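Local atomic coordinates of acyl-[acyl-carrier-protein]--UDP-N-acetylglucosamine O-acyltransferase (Acinetobacter baumannii, PDB entry 4E6U), a protein that catalyses transfer of an acyl chain from acyl carrier protein to UDP-N-acetylglucosamine, an early step in making the lipid A part of lipopolysaccharide. Residues 173-179 with 189-194; 162-167 with 179-183; 107-113 with 125-131. One frame throughout, in Å; residues are numbered along the deposited sequence. Where two conformers were deposited one is given.

Contact 1: 173-179 with 189-194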
# COMPACT_ATOMS: atom_id res chain seq x y z
N ILE A 173 -4.03 -9.10 14.24
CA ILE A 173 -2.73 -8.82 13.67
C ILE A 173 -2.51 -7.31 13.80
O ILE A 173 -3.32 -6.52 13.31
CB ILE A 173 -2.65 -9.29 12.19
CG1 ILE A 173 -2.58 -10.83 12.14
CG2 ILE A 173 -1.44 -8.68 11.46
CD1 ILE A 173 -2.91 -11.44 10.80
N GLY A 174 -1.43 -6.91 14.46
CA GLY A 174 -1.14 -5.48 14.63
C GLY A 174 -0.85 -4.80 13.31
O GLY A 174 -0.43 -5.44 12.34
N GLY A 175 -1.05 -3.49 13.28
CA GLY A 175 -0.66 -2.71 12.09
C GLY A 175 0.78 -2.96 11.66
O GLY A 175 1.67 -3.20 12.48
N ALA A 176 0.99 -2.94 10.35
CA ALA A 176 2.30 -2.98 9.72
C ALA A 176 3.08 -4.25 10.06
O ALA A 176 4.31 -4.23 10.16
CB ALA A 176 3.11 -1.74 10.08
N SER A 177 2.35 -5.35 10.20
CA SER A 177 3.00 -6.64 10.48
C SER A 177 3.29 -7.43 9.23
O SER A 177 2.61 -7.29 8.20
CB SER A 177 2.12 -7.49 11.39
OG SER A 177 1.88 -6.86 12.63
N LEU A 178 4.31 -8.28 9.31
CA LEU A 178 4.62 -9.24 8.26
C LEU A 178 4.40 -10.62 8.86
O LEU A 178 5.16 -11.04 9.73
CB LEU A 178 6.05 -9.07 7.72
CG LEU A 178 6.50 -10.11 6.68
CD1 LEU A 178 5.66 -10.05 5.40
CD2 LEU A 178 7.98 -9.90 6.36
N ILE A 179 3.34 -11.29 8.44
CA ILE A 179 3.00 -12.59 9.00
C ILE A 179 3.51 -13.70 8.10
O ILE A 179 3.09 -13.82 6.95
CB ILE A 179 1.47 -12.72 9.21
CG1 ILE A 179 0.96 -11.61 10.15
CG2 ILE A 179 1.10 -14.12 9.71
CD1 ILE A 179 1.56 -11.62 11.55
N ALA A 189 -0.81 -11.09 17.41
CA ALA A 189 0.50 -11.17 16.79
C ALA A 189 0.79 -9.85 16.11
O ALA A 189 -0.11 -9.24 15.52
CB ALA A 189 0.57 -12.30 15.79
N SER A 190 2.03 -9.39 16.22
CA SER A 190 2.42 -8.17 15.53
C SER A 190 3.91 -8.13 15.29
O SER A 190 4.69 -8.84 15.94
CB SER A 190 1.98 -6.94 16.33
OG SER A 190 2.64 -6.90 17.58
N GLY A 191 4.30 -7.27 14.35
CA GLY A 191 5.70 -6.97 14.09
C GLY A 191 6.21 -7.39 12.73
O GLY A 191 5.55 -8.12 11.96
N ASN A 192 7.43 -6.91 12.45
CA ASN A 192 8.23 -7.26 11.28
C ASN A 192 9.70 -7.24 11.74
O ASN A 192 10.37 -6.18 11.68
CB ASN A 192 7.98 -6.25 10.16
CG ASN A 192 8.84 -6.48 8.93
OD1 ASN A 192 9.24 -7.61 8.62
ND2 ASN A 192 9.12 -5.40 8.20
N PRO A 193 10.21 -8.39 12.22
CA PRO A 193 9.59 -9.73 12.36
C PRO A 193 8.41 -9.84 13.36
O PRO A 193 8.37 -9.09 14.34
CB PRO A 193 10.76 -10.61 12.82
CG PRO A 193 11.70 -9.66 13.50
CD PRO A 193 11.60 -8.37 12.74
N ALA A 194 7.49 -10.78 13.10
CA ALA A 194 6.15 -10.85 13.75
C ALA A 194 5.90 -11.94 14.81
O ALA A 194 5.67 -13.12 14.46
CB ALA A 194 5.09 -10.97 12.72
O HOH W 1 7.97 -11.66 10.52
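The side chain of L178 lies over N192, with L178 CD2 3.5 Å from N192 OD1. The contact belongs to the C-terminal end of the left-handed parallel beta-helix formed by the hexapeptide repeats. Here the corner 173-179 meets strand 187-191 of the next coil and the bend after it. I173 and A189 form a parallel bridge, with their side chains on the same face. G174 N donates to A189 O at 2.9 Å, and I173 CA makes a CA-H...O contact with the same oxygen at 3.2 Å. A type II turn runs from G174 to S177. G174 packs its CA against S190 CB at 3.8 Å, and a side chain on G174 would collide with S190.

S177 works as a relay. Its OG donates to G174 O at 2.7 Å across the turn and accepts from G191 N at 3.0 Å. L178 N then donates to G191 O at 2.9 Å, which carries the pairing round the corner. G191 has backbone angles that call for glycine. A cis peptide before P193 helps turn the chain back, bringing A194 against this corner. I179 CD1 packs on A194 CB at 3.8 Å and on A189 CB at 4.4 Å; I179 and A189 are buried.

The corner also faces the trimer partners. N192 ND2 makes a weak hydrogen bond to A176 O of the third subunit, and A176 O receives the same weak bond from N192 of the second subunit. Water 1 closes the edge, donating to L178 O at 3.0 Å and accepting from A194 N at 2.8 Å.

Contact 2: 162-167 with 179-183. With EDO (1,2-ethanediol), chain I.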
# COMPACT_ATOMS: atom_id res chain seq x y z
N HIS A 162 1.75 -13.95 4.42
CA HIS A 162 2.47 -14.82 3.48
C HIS A 162 1.62 -15.99 2.99
O HIS A 162 0.74 -16.48 3.70
CB HIS A 162 3.72 -15.35 4.21
CG HIS A 162 4.73 -16.03 3.32
ND1 HIS A 162 4.68 -17.38 3.01
CD2 HIS A 162 5.85 -15.56 2.72
CE1 HIS A 162 5.71 -17.69 2.24
NE2 HIS A 162 6.43 -16.61 2.05
N GLN A 163 1.90 -16.43 1.77
CA GLN A 163 1.19 -17.58 1.17
C GLN A 163 1.09 -18.78 2.10
O GLN A 163 2.04 -19.09 2.85
CB GLN A 163 1.82 -17.98 -0.17
CG GLN A 163 3.30 -18.34 -0.05
CD GLN A 163 3.91 -18.93 -1.32
OE1 GLN A 163 3.24 -19.09 -2.34
NE2 GLN A 163 5.19 -19.27 -1.24
N PHE A 164 -0.07 -19.43 2.08
CA PHE A 164 -0.35 -20.68 2.81
C PHE A 164 -0.53 -20.52 4.30
O PHE A 164 -0.85 -21.49 4.99
CB PHE A 164 0.69 -21.78 2.52
CG PHE A 164 0.72 -22.21 1.09
CD1 PHE A 164 -0.28 -23.05 0.60
CD2 PHE A 164 1.72 -21.78 0.23
CE1 PHE A 164 -0.26 -23.46 -0.75
CE2 PHE A 164 1.73 -22.17 -1.10
CZ PHE A 164 0.74 -23.01 -1.58
N CYS A 165 -0.36 -19.31 4.83
CA CYS A 165 -0.61 -19.11 6.26
C CYS A 165 -2.08 -19.28 6.65
O CYS A 165 -2.99 -19.13 5.81
CB CYS A 165 -0.13 -17.73 6.70
SG CYS A 165 1.67 -17.56 6.73
N LYS A 166 -2.30 -19.59 7.92
CA LYS A 166 -3.63 -19.76 8.47
C LYS A 166 -3.80 -18.83 9.65
O LYS A 166 -3.02 -18.87 10.61
CB LYS A 166 -3.86 -21.23 8.86
CG LYS A 166 -3.67 -22.16 7.69
CD LYS A 166 -3.79 -23.64 8.04
CE LYS A 166 -3.43 -24.51 6.85
NZ LYS A 166 -4.35 -24.32 5.69
N ILE A 167 -4.80 -17.96 9.59
CA ILE A 167 -5.05 -16.95 10.60
C ILE A 167 -6.40 -17.26 11.20
O ILE A 167 -7.45 -17.11 10.55
CB ILE A 167 -5.07 -15.53 9.98
CG1 ILE A 167 -3.87 -15.32 9.04
CG2 ILE A 167 -5.17 -14.47 11.07
CD1 ILE A 167 -2.50 -15.47 9.70
N ILE A 179 3.34 -11.29 8.44
CA ILE A 179 3.00 -12.59 9.00
C ILE A 179 3.51 -13.70 8.10
O ILE A 179 3.09 -13.82 6.95
CB ILE A 179 1.47 -12.72 9.21
CG1 ILE A 179 0.96 -11.61 10.15
CG2 ILE A 179 1.10 -14.12 9.71
CD1 ILE A 179 1.56 -11.62 11.55
N LEU A 180 4.44 -14.50 8.61
CA LEU A 180 5.09 -15.54 7.81
C LEU A 180 4.71 -16.95 8.21
O LEU A 180 5.03 -17.91 7.50
CB LEU A 180 6.62 -15.39 7.89
CG LEU A 180 7.21 -14.06 7.44
CD1 LEU A 180 8.72 -14.08 7.65
CD2 LEU A 180 6.87 -13.77 5.98
N LYS A 181 4.02 -17.08 9.34
CA LYS A 181 3.59 -18.37 9.88
C LYS A 181 2.16 -18.24 10.41
O LYS A 181 1.57 -17.16 10.35
CB LYS A 181 4.55 -18.84 10.98
CG LYS A 181 5.94 -19.18 10.44
CD LYS A 181 6.80 -19.79 11.51
CE LYS A 181 8.16 -20.13 10.96
NZ LYS A 181 9.06 -20.53 12.09
N ASP A 182 1.60 -19.33 10.90
CA ASP A 182 0.20 -19.33 11.29
C ASP A 182 -0.04 -18.55 12.57
O ASP A 182 0.83 -18.53 13.46
CB ASP A 182 -0.31 -20.75 11.49
CG ASP A 182 -0.38 -21.54 10.21
OD1 ASP A 182 -0.11 -21.00 9.10
OD2 ASP A 182 -0.72 -22.73 10.33
N VAL A 183 -1.21 -17.92 12.66
CA VAL A 183 -1.61 -17.22 13.87
C VAL A 183 -2.78 -17.96 14.47
O VAL A 183 -3.88 -17.96 13.90
CB VAL A 183 -1.96 -15.74 13.60
CG1 VAL A 183 -2.38 -15.03 14.90
CG2 VAL A 183 -0.77 -15.03 12.97
C1 EDO I . 8.05 -20.21 0.89
O1 EDO I . 6.70 -20.63 0.70
C2 EDO I . 8.64 -20.94 2.09
O2 EDO I . 9.01 -19.99 3.09
O HOH W 2 -0.07 -22.96 7.35
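This is a stacked corner of the left-handed beta-helix, where the last coil passes over the one before it. In the earlier coil a type II turn runs from H162 to C165, closed by C165 N to H162 O at 3.2 Å. The later segment, 179-183, leaves strand 178-179 and follows beside this turn. Three hydrogen bonds hold the two together. H162 N donates to I179 O at 2.9 Å. V183 N donates to K166 O at 2.9 Å, next to the single bridge between I167 and V183. Between these, D182 takes over from the backbone, and its OD1 accepts from K166 N at 2.9 Å. Water 2 donates to D182 OD1 at 2.6 Å and to F164 O at 2.9 Å, so it ties the same carboxylate to the turn. The other oxygen, D182 OD2, bonds to S259.

C165 fills the bend, with SG 3.4 Å from L180 C and 3.5 Å from K181 N. I167 CD1 joins the interior, 3.8 Å from I179 CG2 and 3.7 Å from V183 CG2. On the outer side H162 CD2 touches L180 CD2 at 3.9 Å. H162 ND1 donates to Q163 O at 3.1 Å. A 1,2-ethanediol accepts a weak bond at O1 from Q163 NE2, 2.8 Å away.

Strand 148-149 of the preceding coil flanks strand 166-167, with K166 on H148 and I167 on I149. I173 of strand 172-173 packs on both I167 and I179 in the interior. The tail beyond helix 250-258 covers this corner: R261 packs on H162 and C165, and its NE bonds to L180 O.

Contact 3: 107-113 with 125-131. With EDO (1,2-ethanediol), chain F.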
# COMPACT_ATOMS: atom_id res chain seq x y z
N ASP A 107 -4.99 -25.79 -6.62
CA ASP A 107 -5.64 -25.91 -5.32
C ASP A 107 -7.06 -26.46 -5.52
O ASP A 107 -7.23 -27.67 -5.71
CB ASP A 107 -5.60 -24.54 -4.61
CG ASP A 107 -5.90 -24.62 -3.12
OD1 ASP A 107 -6.60 -25.56 -2.66
OD2 ASP A 107 -5.46 -23.71 -2.38
N ASN A 108 -8.08 -25.60 -5.51
CA ASN A 108 -9.47 -26.03 -5.66
C ASN A 108 -10.26 -25.10 -6.59
O ASN A 108 -11.49 -25.08 -6.57
CB ASN A 108 -10.14 -26.11 -4.28
CG ASN A 108 -11.50 -26.80 -4.31
OD1 ASN A 108 -11.71 -27.78 -5.04
ND2 ASN A 108 -12.43 -26.30 -3.50
N ALA A 109 -9.52 -24.30 -7.37
CA ALA A 109 -10.13 -23.45 -8.41
C ALA A 109 -11.12 -22.43 -7.84
O ALA A 109 -12.06 -22.02 -8.51
CB ALA A 109 -10.79 -24.32 -9.50
N LEU A 110 -10.88 -22.01 -6.60
CA LEU A 110 -11.86 -21.18 -5.91
C LEU A 110 -11.23 -20.30 -4.84
O LEU A 110 -10.54 -20.77 -3.94
CB LEU A 110 -12.96 -22.05 -5.27
CG LEU A 110 -14.03 -21.33 -4.46
CD1 LEU A 110 -14.89 -20.47 -5.35
CD2 LEU A 110 -14.89 -22.36 -3.70
N THR A 111 -11.46 -19.00 -4.97
CA THR A 111 -11.24 -18.08 -3.87
C THR A 111 -12.59 -17.82 -3.25
O THR A 111 -13.56 -17.63 -3.99
CB THR A 111 -10.69 -16.77 -4.43
OG1 THR A 111 -9.51 -17.04 -5.19
CG2 THR A 111 -10.38 -15.78 -3.31
N LYS A 112 -12.67 -17.85 -1.92
CA LYS A 112 -13.96 -17.76 -1.23
C LYS A 112 -13.88 -16.80 -0.07
O LYS A 112 -12.97 -16.90 0.75
CB LYS A 112 -14.43 -19.14 -0.77
CG LYS A 112 -15.79 -19.13 -0.10
CD LYS A 112 -16.33 -20.54 0.03
CE LYS A 112 -17.73 -20.55 0.62
NZ LYS A 112 -18.77 -19.99 -0.32
N ILE A 113 -14.81 -15.86 -0.02
CA ILE A 113 -14.98 -14.97 1.13
C ILE A 113 -16.40 -15.17 1.65
O ILE A 113 -17.34 -15.32 0.85
CB ILE A 113 -14.64 -13.46 0.79
CG1 ILE A 113 -15.85 -12.54 0.72
CG2 ILE A 113 -13.62 -13.34 -0.36
CD1 ILE A 113 -15.48 -11.05 0.79
N ILE A 125 -7.06 -9.72 -1.76
CA ILE A 125 -7.28 -11.14 -1.46
C ILE A 125 -6.81 -11.95 -2.66
O ILE A 125 -7.43 -11.92 -3.73
CB ILE A 125 -8.77 -11.45 -1.16
CG1 ILE A 125 -9.31 -10.56 -0.03
CG2 ILE A 125 -8.97 -12.96 -0.87
CD1 ILE A 125 -8.64 -10.71 1.31
N ALA A 126 -5.70 -12.66 -2.50
CA ALA A 126 -5.10 -13.43 -3.57
C ALA A 126 -5.87 -14.70 -3.91
O ALA A 126 -6.73 -15.16 -3.16
CB ALA A 126 -3.67 -13.81 -3.19
N HIS A 127 -5.50 -15.27 -5.06
CA HIS A 127 -6.01 -16.58 -5.46
C HIS A 127 -6.04 -17.60 -4.33
O HIS A 127 -5.08 -17.72 -3.55
CB HIS A 127 -5.18 -17.13 -6.62
CG HIS A 127 -3.72 -17.30 -6.31
ND1 HIS A 127 -3.20 -18.49 -5.81
CD2 HIS A 127 -2.67 -16.46 -6.45
CE1 HIS A 127 -1.90 -18.35 -5.64
NE2 HIS A 127 -1.55 -17.13 -6.01
N ASP A 128 -7.15 -18.34 -4.27
CA ASP A 128 -7.29 -19.53 -3.42
C ASP A 128 -7.41 -19.24 -1.94
O ASP A 128 -7.44 -20.16 -1.12
CB ASP A 128 -6.15 -20.54 -3.67
CG ASP A 128 -6.01 -20.89 -5.13
OD1 ASP A 128 -7.01 -21.37 -5.71
OD2 ASP A 128 -4.93 -20.65 -5.73
N CYS A 129 -7.51 -17.98 -1.57
CA CYS A 129 -7.79 -17.69 -0.18
C CYS A 129 -9.18 -18.17 0.20
O CYS A 129 -10.09 -18.25 -0.65
CB CYS A 129 -7.70 -16.19 0.11
SG CYS A 129 -6.02 -15.56 0.11
N ILE A 130 -9.33 -18.50 1.48
CA ILE A 130 -10.63 -18.80 2.05
C ILE A 130 -10.75 -17.92 3.27
O ILE A 130 -9.93 -17.99 4.17
CB ILE A 130 -10.79 -20.30 2.44
CG1 ILE A 130 -10.60 -21.20 1.22
CG2 ILE A 130 -12.17 -20.53 3.11
CD1 ILE A 130 -10.65 -22.70 1.54
N VAL A 131 -11.75 -17.05 3.27
CA VAL A 131 -11.96 -16.11 4.34
C VAL A 131 -13.35 -16.35 4.88
O VAL A 131 -14.29 -16.48 4.10
CB VAL A 131 -11.91 -14.64 3.79
CG1 VAL A 131 -12.32 -13.61 4.83
CG2 VAL A 131 -10.52 -14.31 3.21
C1 EDO F . 0.80 -14.73 -6.86
O1 EDO F . 0.93 -16.07 -6.36
C2 EDO F . 1.16 -13.71 -5.78
O2 EDO F . 0.22 -13.81 -4.69
O HOH W 3 -7.30 -22.71 -0.58
O HOH W 4 -8.76 -23.05 -4.63
O HOH W 5 -9.48 -22.75 -1.98
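I125 starts the segment inside the left-handed beta-helix, with CG2 4.0 Å from T111 CG2. A type II turn follows from A126 to C129, and A126 O lies 3.7 Å from T111 CG2. H127 points away from 107-113. Its ND1 donates to D128 OD2 at 2.8 Å, and its NE2 is hydrogen-bonded to O1 of an ethanediol at 2.7 Å. D128 N donates to T111 OG1 at 2.8 Å, and that hydroxyl also bonds to H101 O. D128 CA sits over L110 O at 3.5 Å. Beyond the turn the pairing is parallel. C129 O accepts from K112 N at 2.9 Å. I130 stands beside K112 on the outer face, where K112 NZ reaches E87 in a salt bridge. V131 N donates to K112 O at 2.8 Å, and V131 CB packs on I113 CB at 4.2 Å in the interior.

D107 OD2 and D128 OD1 are 4.4 Å apart, both acidic. Each carboxylate has partners: D107 OD2 bonds to H146, and D128 OD2 to T104 as well as H127. With ND1 of H127 donating to D128 OD2, NE2 is the ring nitrogen left to meet the diol, which probably comes from the crystallisation liquor.

Contact 3 comes first along the chain. It closes one coil of the beta-helix, joining 107-113, where the chain returns from an excursion into strand 110-113, to 125-131. The chain then winds on to 162-167, where contact 2 opens. Contact 1 opens at 173-179 before contact 2 closes at 179-183, and closes last at 189-194. Contacts 1 and 2 therefore cross. They share I179 and touch through I173 CD1 and I167 CG2, 3.8 Å apart. Contact 3 is in series with both. Its strands lie in the same parallel sheet as strand 166-167 of contact 2, with centres about 14 Å apart. Contacts 1 and 2 tie the final coils to the start of the C-terminal region.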